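Local coordinates for fasciclin-1 (PDB 1O70), which acts as a neural cell adhesion molecule at the surface of insect cells, the present chain being its third and fourth FAS1 domains, at residues Asp33-Val38 / Asp69-Arg74. Residue numbers count along the deposited sequence, not the author numbering.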
loop_
_atom_site.group_PDB
_atom_site.type_symbol
_atom_site.label_atom_id
_atom_site.label_comp_id
_atom_site.label_asym_id
_atom_site.label_seq_id
_atom_site.Cartn_x
_atom_site.Cartn_y
_atom_site.Cartn_z
ATOM N N ASP A 33 7.036 14.587 21.322
ATOM C CA ASP A 33 7.121 15.738 20.429
ATOM C C ASP A 33 5.809 16.048 19.713
ATOM O O ASP A 33 5.569 17.195 19.334
ATOM C CB ASP A 33 8.196 15.525 19.352
ATOM C CG ASP A 33 9.574 15.262 19.925
ATOM O OD1 ASP A 33 10.028 16.042 20.788
ATOM O OD2 ASP A 33 10.213 14.274 19.497
ATOM N N ASN A 34 4.956 15.046 19.518
ATOM C CA ASN A 34 3.722 15.296 18.780
ATOM C C ASN A 34 2.378 15.098 19.452
ATOM O O ASN A 34 1.510 14.410 18.914
ATOM C CB ASN A 34 3.741 14.502 17.471
ATOM C CG ASN A 34 4.996 14.765 16.659
ATOM O OD1 ASN A 34 6.068 14.218 16.950
ATOM N ND2 ASN A 34 4.879 15.625 15.650
ATOM N N GLY A 35 2.192 15.714 20.610
ATOM C CA GLY A 35 0.911 15.600 21.278
ATOM C C GLY A 35 0.895 14.844 22.588
ATOM O O GLY A 35 0.885 15.443 23.669
ATOM N N GLY A 36 0.899 13.521 22.487
ATOM C CA GLY A 36 0.853 12.680 23.666
ATOM C C GLY A 36 -0.466 11.939 23.615
ATOM O O GLY A 36 -0.679 10.958 24.331
ATOM N N ALA A 37 -1.357 12.428 22.752
ATOM C CA ALA A 37 -2.683 11.833 22.565
ATOM C C ALA A 37 -2.511 10.375 22.159
ATOM O O ALA A 37 -3.340 9.514 22.468
ATOM C CB ALA A 37 -3.451 12.589 21.482
ATOM N N VAL A 38 -1.417 10.115 21.454
ATOM C CA VAL A 38 -1.104 8.775 21.005
ATOM C C VAL A 38 -0.996 7.845 22.211
ATOM O O VAL A 38 -1.562 6.751 22.223
ATOM C CB VAL A 38 0.228 8.764 20.229
ATOM C CG1 VAL A 38 0.639 7.340 19.918
ATOM C CG2 VAL A 38 0.092 9.590 18.954
ATOM N N ASP A 69 5.448 18.207 11.106
ATOM C CA ASP A 69 3.996 18.270 11.036
ATOM C C ASP A 69 3.398 17.373 12.118
ATOM O O ASP A 69 3.222 16.175 11.912
ATOM C CB ASP A 69 3.509 17.812 9.666
ATOM C CG ASP A 69 2.053 18.141 9.439
ATOM O OD1 ASP A 69 1.215 17.776 10.293
ATOM O OD2 ASP A 69 1.745 18.769 8.407
ATOM N N ARG A 70 3.083 17.963 13.266
ATOM C CA ARG A 70 2.524 17.219 14.389
ATOM C C ARG A 70 1.263 16.426 14.048
ATOM O O ARG A 70 1.021 15.350 14.600
ATOM C CB ARG A 70 2.227 18.164 15.563
ATOM C CG ARG A 70 3.454 18.886 16.117
ATOM C CD ARG A 70 3.112 19.699 17.362
ATOM N NE ARG A 70 2.547 18.858 18.414
ATOM C CZ ARG A 70 2.181 19.292 19.619
ATOM N NH1 ARG A 70 2.319 20.571 19.942
ATOM N NH2 ARG A 70 1.666 18.447 20.501
ATOM N N ASN A 71 0.458 16.950 13.139
ATOM C CA ASN A 71 -0.774 16.271 12.766
ATOM C C ASN A 71 -0.504 15.001 11.959
ATOM O O ASN A 71 -1.217 13.997 12.089
ATOM C CB ASN A 71 -1.665 17.219 11.967
ATOM C CG ASN A 71 -3.039 16.641 11.716
ATOM O OD1 ASN A 71 -3.183 15.626 11.028
ATOM N ND2 ASN A 71 -4.061 17.279 12.281
ATOM N N LYS A 72 0.529 15.057 11.125
ATOM C CA LYS A 72 0.919 13.920 10.300
ATOM C C LYS A 72 1.683 12.892 11.124
ATOM O O LYS A 72 1.436 11.690 11.020
ATOM C CB LYS A 72 1.775 14.389 9.120
ATOM C CG LYS A 72 0.984 15.152 8.075
ATOM C CD LYS A 72 1.837 15.562 6.887
ATOM C CE LYS A 72 0.992 16.285 5.839
ATOM N NZ LYS A 72 1.797 16.693 4.653
ATOM N N MET A 73 2.612 13.368 11.943
ATOM C CA MET A 73 3.391 12.483 12.789
ATOM C C MET A 73 2.481 11.564 13.589
ATOM O O MET A 73 2.790 10.390 13.784
ATOM C CB MET A 73 4.260 13.299 13.736
ATOM C CG MET A 73 5.594 13.686 13.142
ATOM S SD MET A 73 6.516 12.207 12.662
ATOM C CE MET A 73 6.522 12.423 10.892
ATOM N N ARG A 74 1.359 12.110 14.046
ATOM C CA ARG A 74 0.391 11.354 14.822
ATOM C C ARG A 74 -0.207 10.250 13.947
ATOM O O ARG A 74 -0.422 9.129 14.405
ATOM C CB ARG A 74 -0.710 12.295 15.326
ATOM C CG ARG A 74 -1.603 11.715 16.422
ATOM C CD ARG A 74 -2.439 12.810 17.091
ATOM N NE ARG A 74 -1.613 13.974 17.416
ATOM C CZ ARG A 74 -1.696 15.153 16.800
ATOM N NH1 ARG A 74 -2.577 15.333 15.826
ATOM N NH2 ARG A 74 -0.888 16.151 17.146
#
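Loop-to-helix packing joins the turn between helices 21-33 and 37-43 to the first turn of helix 70-79, in the helical part of the third FAS1 domain. N34, buried where the first helix ends, packs its side chain against R70 CA and M73 CB, a small polar group filling this gap. R70 and R74, one helical turn apart, reach across with long side chains that can bridge to the turn while staying at least partly exposed. From R74, NE and NH2 each lie 3.5 Å from N34 O, two weak hydrogen bonds, while D33 O lies over one face of the R70 guanidinium, 3.6 Å from R70 NE. G35 and G36 take backbone angles, with phi near 115°, that would press a side chain against the preceding carbonyl; a CB on G35 would also crowd R74. V38 closes the inner side, its CG2 3.7 Å from R74 CG, and also touches L77. D69, its CA-to-CB bond pointing away from the turn, is the N-cap of helix 70-79: its OD1 accepts from K72 N at 2.9 Å. The arrangement is a glycine-containing interhelical turn packed against an Asp-capped helix start, within the helices that accompany the FAS1 β-sheet.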